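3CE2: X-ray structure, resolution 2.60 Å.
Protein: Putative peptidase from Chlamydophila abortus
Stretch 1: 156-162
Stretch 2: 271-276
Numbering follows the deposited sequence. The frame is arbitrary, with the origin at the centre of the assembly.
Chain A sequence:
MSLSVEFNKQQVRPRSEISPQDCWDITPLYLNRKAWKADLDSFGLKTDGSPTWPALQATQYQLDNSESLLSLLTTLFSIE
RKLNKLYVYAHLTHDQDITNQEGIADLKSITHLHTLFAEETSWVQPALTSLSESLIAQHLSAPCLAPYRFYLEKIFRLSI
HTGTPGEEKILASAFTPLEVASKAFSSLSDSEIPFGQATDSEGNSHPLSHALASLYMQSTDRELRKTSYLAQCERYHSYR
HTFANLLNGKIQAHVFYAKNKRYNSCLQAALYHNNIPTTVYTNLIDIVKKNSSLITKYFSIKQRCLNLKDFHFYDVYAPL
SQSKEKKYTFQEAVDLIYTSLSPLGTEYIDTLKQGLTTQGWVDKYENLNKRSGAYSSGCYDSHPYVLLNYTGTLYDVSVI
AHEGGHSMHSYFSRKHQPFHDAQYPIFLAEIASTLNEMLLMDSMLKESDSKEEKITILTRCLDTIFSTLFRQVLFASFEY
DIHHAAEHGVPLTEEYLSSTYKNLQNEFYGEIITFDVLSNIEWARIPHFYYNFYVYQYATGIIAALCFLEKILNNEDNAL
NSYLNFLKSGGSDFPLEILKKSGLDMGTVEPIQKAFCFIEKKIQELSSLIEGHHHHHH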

# COMPACT_ATOMS: atom_id res chain seq x y z
N PHE A 156 10.40 -18.55 13.30
CA PHE A 156 11.01 -18.82 14.62
C PHE A 156 11.20 -17.56 15.46
O PHE A 156 11.31 -17.63 16.67
CB PHE A 156 12.38 -19.52 14.46
CG PHE A 156 12.33 -20.91 13.84
CD1 PHE A 156 11.39 -21.85 14.23
CD2 PHE A 156 13.26 -21.28 12.88
CE1 PHE A 156 11.37 -23.13 13.67
CE2 PHE A 156 13.23 -22.55 12.32
CZ PHE A 156 12.27 -23.48 12.73
N ARG A 157 11.26 -16.39 14.82
CA ARG A 157 11.41 -15.17 15.59
C ARG A 157 10.22 -14.92 16.51
O ARG A 157 10.29 -14.12 17.44
CB ARG A 157 11.61 -13.96 14.65
CG ARG A 157 13.08 -13.71 14.34
CD ARG A 157 13.31 -12.66 13.25
NE ARG A 157 13.28 -11.30 13.79
CZ ARG A 157 12.23 -10.51 13.72
NH1 ARG A 157 11.11 -10.94 13.11
NH2 ARG A 157 12.30 -9.29 14.26
N LEU A 158 9.12 -15.62 16.25
CA LEU A 158 7.88 -15.39 16.98
C LEU A 158 7.81 -16.19 18.29
O LEU A 158 6.94 -15.97 19.12
CB LEU A 158 6.66 -15.69 16.09
CG LEU A 158 6.45 -14.64 14.98
CD1 LEU A 158 5.31 -14.97 14.01
CD2 LEU A 158 6.30 -13.26 15.59
N SER A 159 8.74 -17.12 18.44
CA SER A 159 8.81 -17.97 19.62
C SER A 159 8.91 -17.16 20.91
O SER A 159 8.22 -17.44 21.88
CB SER A 159 10.03 -18.89 19.51
OG SER A 159 11.22 -18.11 19.47
N ILE A 160 9.76 -16.14 20.94
CA ILE A 160 9.95 -15.37 22.16
C ILE A 160 8.76 -14.46 22.53
O ILE A 160 8.78 -13.79 23.57
CB ILE A 160 11.25 -14.56 22.09
CG1 ILE A 160 11.20 -13.53 20.95
CG2 ILE A 160 12.44 -15.48 21.88
CD1 ILE A 160 12.34 -12.49 21.02
N HIS A 161 7.74 -14.41 21.68
CA HIS A 161 6.53 -13.63 21.96
C HIS A 161 5.32 -14.52 21.74
O HIS A 161 4.29 -14.07 21.27
CB HIS A 161 6.42 -12.41 21.02
CG HIS A 161 7.56 -11.43 21.13
ND1 HIS A 161 7.69 -10.55 22.17
CD2 HIS A 161 8.59 -11.18 20.29
CE1 HIS A 161 8.77 -9.80 22.00
NE2 HIS A 161 9.33 -10.16 20.86
N THR A 162 5.46 -15.81 22.04
CA THR A 162 4.38 -16.78 21.92
C THR A 162 4.37 -17.67 23.16
O THR A 162 5.35 -18.37 23.44
CB THR A 162 4.55 -17.67 20.67
OG1 THR A 162 4.45 -16.87 19.49
CG2 THR A 162 3.49 -18.74 20.59
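Stretch 2, residues 271-276: LYHNNI

Arg157 and Tyr272 grip each other twice, from backbone to side chain in both directions. The Tyr272 hydroxyl OH donates a hydrogen bond to Arg157 O at 2.5 Å, which is short. In return, Arg157 NH1 and NH2 each donate to Tyr272 O, both at 3.1 Å. The guanidinium therefore straddles one carbonyl oxygen. The Arg157 guanidinium also lies flat on the Tyr272 ring, with centres 4.0 Å apart and planes at 21°. Arg157 CZ stands 16° off the ring normal, so the contact is a cation-pi interaction over the face.

Stretch 2 has no regular helix or strand. Its residues Tyr272 to Asn275 form a type I beta turn, closed by Asn275 N to Tyr272 O at 2.6 Å. Tyr272 O thus serves both the turn and the arginine. Ile276 N then bonds back to Leu271 O at 2.8 Å. Stretch 1 also turns, with a type I beta turn from Phe156 to Ser159. The two backbones stay well apart: the nearest CA atoms, of Leu158 and His273, are 8.2 Å from each other. Side chains bridge the gap. Taken end to end by their CA atoms, the stretches run roughly opposite ways.

Tyr272 points toward stretch 1 with chi1 in t. His161 covers the ring face opposite Arg157. The His161 edge meets that face, with His161 CD2 3.7 Å from Tyr272 CE2, the His161 and Tyr272 ring centroids 4.7 Å apart and the planes at 77°. Leu158 CD2 packs at the ring edge, 4.0 Å from Tyr272 CE2. Ile160 CD1 comes within 3.5 Å of Tyr272 OH.

Asn275 lies on the far side of the guanidinium, its CB over the face opposite Tyr272. Arg157 NH2 and Asn275 OD1 are 3.1 Å apart. The contact buries 331 Å², both sides summed.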

# COMPACT_ATOMS: atom_id res chain seq x y z
N LEU A 271 6.13 -3.54 14.81
CA LEU A 271 7.33 -3.42 13.98
C LEU A 271 8.12 -4.71 13.90
O LEU A 271 9.06 -4.84 13.11
CB LEU A 271 8.24 -2.31 14.51
CG LEU A 271 7.78 -0.86 14.41
CD1 LEU A 271 8.97 0.03 14.59
CD2 LEU A 271 7.15 -0.58 13.08
N TYR A 272 7.74 -5.67 14.72
CA TYR A 272 8.54 -6.88 14.89
C TYR A 272 8.52 -7.78 13.67
O TYR A 272 9.56 -8.25 13.21
CB TYR A 272 8.07 -7.65 16.13
CG TYR A 272 9.00 -8.76 16.54
CD1 TYR A 272 10.25 -8.49 17.12
CD2 TYR A 272 8.64 -10.09 16.34
CE1 TYR A 272 11.11 -9.52 17.49
CE2 TYR A 272 9.47 -11.12 16.73
CZ TYR A 272 10.70 -10.85 17.30
OH TYR A 272 11.51 -11.91 17.67
N HIS A 273 7.32 -8.03 13.15
CA HIS A 273 7.16 -8.88 12.00
C HIS A 273 8.22 -8.55 10.94
O HIS A 273 8.95 -9.41 10.47
CB HIS A 273 5.74 -8.73 11.44
CG HIS A 273 5.49 -9.55 10.21
ND1 HIS A 273 5.82 -10.89 10.12
CD2 HIS A 273 4.92 -9.23 9.02
CE1 HIS A 273 5.49 -11.35 8.93
NE2 HIS A 273 4.94 -10.36 8.24
N ASN A 274 8.30 -7.28 10.58
CA ASN A 274 9.24 -6.82 9.57
C ASN A 274 10.61 -6.50 10.12
O ASN A 274 11.47 -5.99 9.40
CB ASN A 274 8.69 -5.57 8.91
CG ASN A 274 7.71 -5.88 7.83
OD1 ASN A 274 6.77 -5.11 7.60
ND2 ASN A 274 7.92 -7.00 7.13
N ASN A 275 10.79 -6.77 11.41
CA ASN A 275 12.06 -6.50 12.05
C ASN A 275 12.53 -5.05 11.93
O ASN A 275 13.69 -4.80 11.61
CB ASN A 275 13.12 -7.40 11.47
CG ASN A 275 14.33 -7.45 12.34
OD1 ASN A 275 14.27 -7.05 13.50
ND2 ASN A 275 15.45 -7.92 11.79
N ILE A 276 11.65 -4.10 12.20
CA ILE A 276 12.03 -2.70 12.10
C ILE A 276 12.39 -2.14 13.49
O ILE A 276 11.63 -2.30 14.45
CB ILE A 276 10.89 -1.89 11.51
CG1 ILE A 276 10.31 -2.63 10.29
CG2 ILE A 276 11.34 -0.44 11.20
CD1 ILE A 276 10.91 -2.25 9.01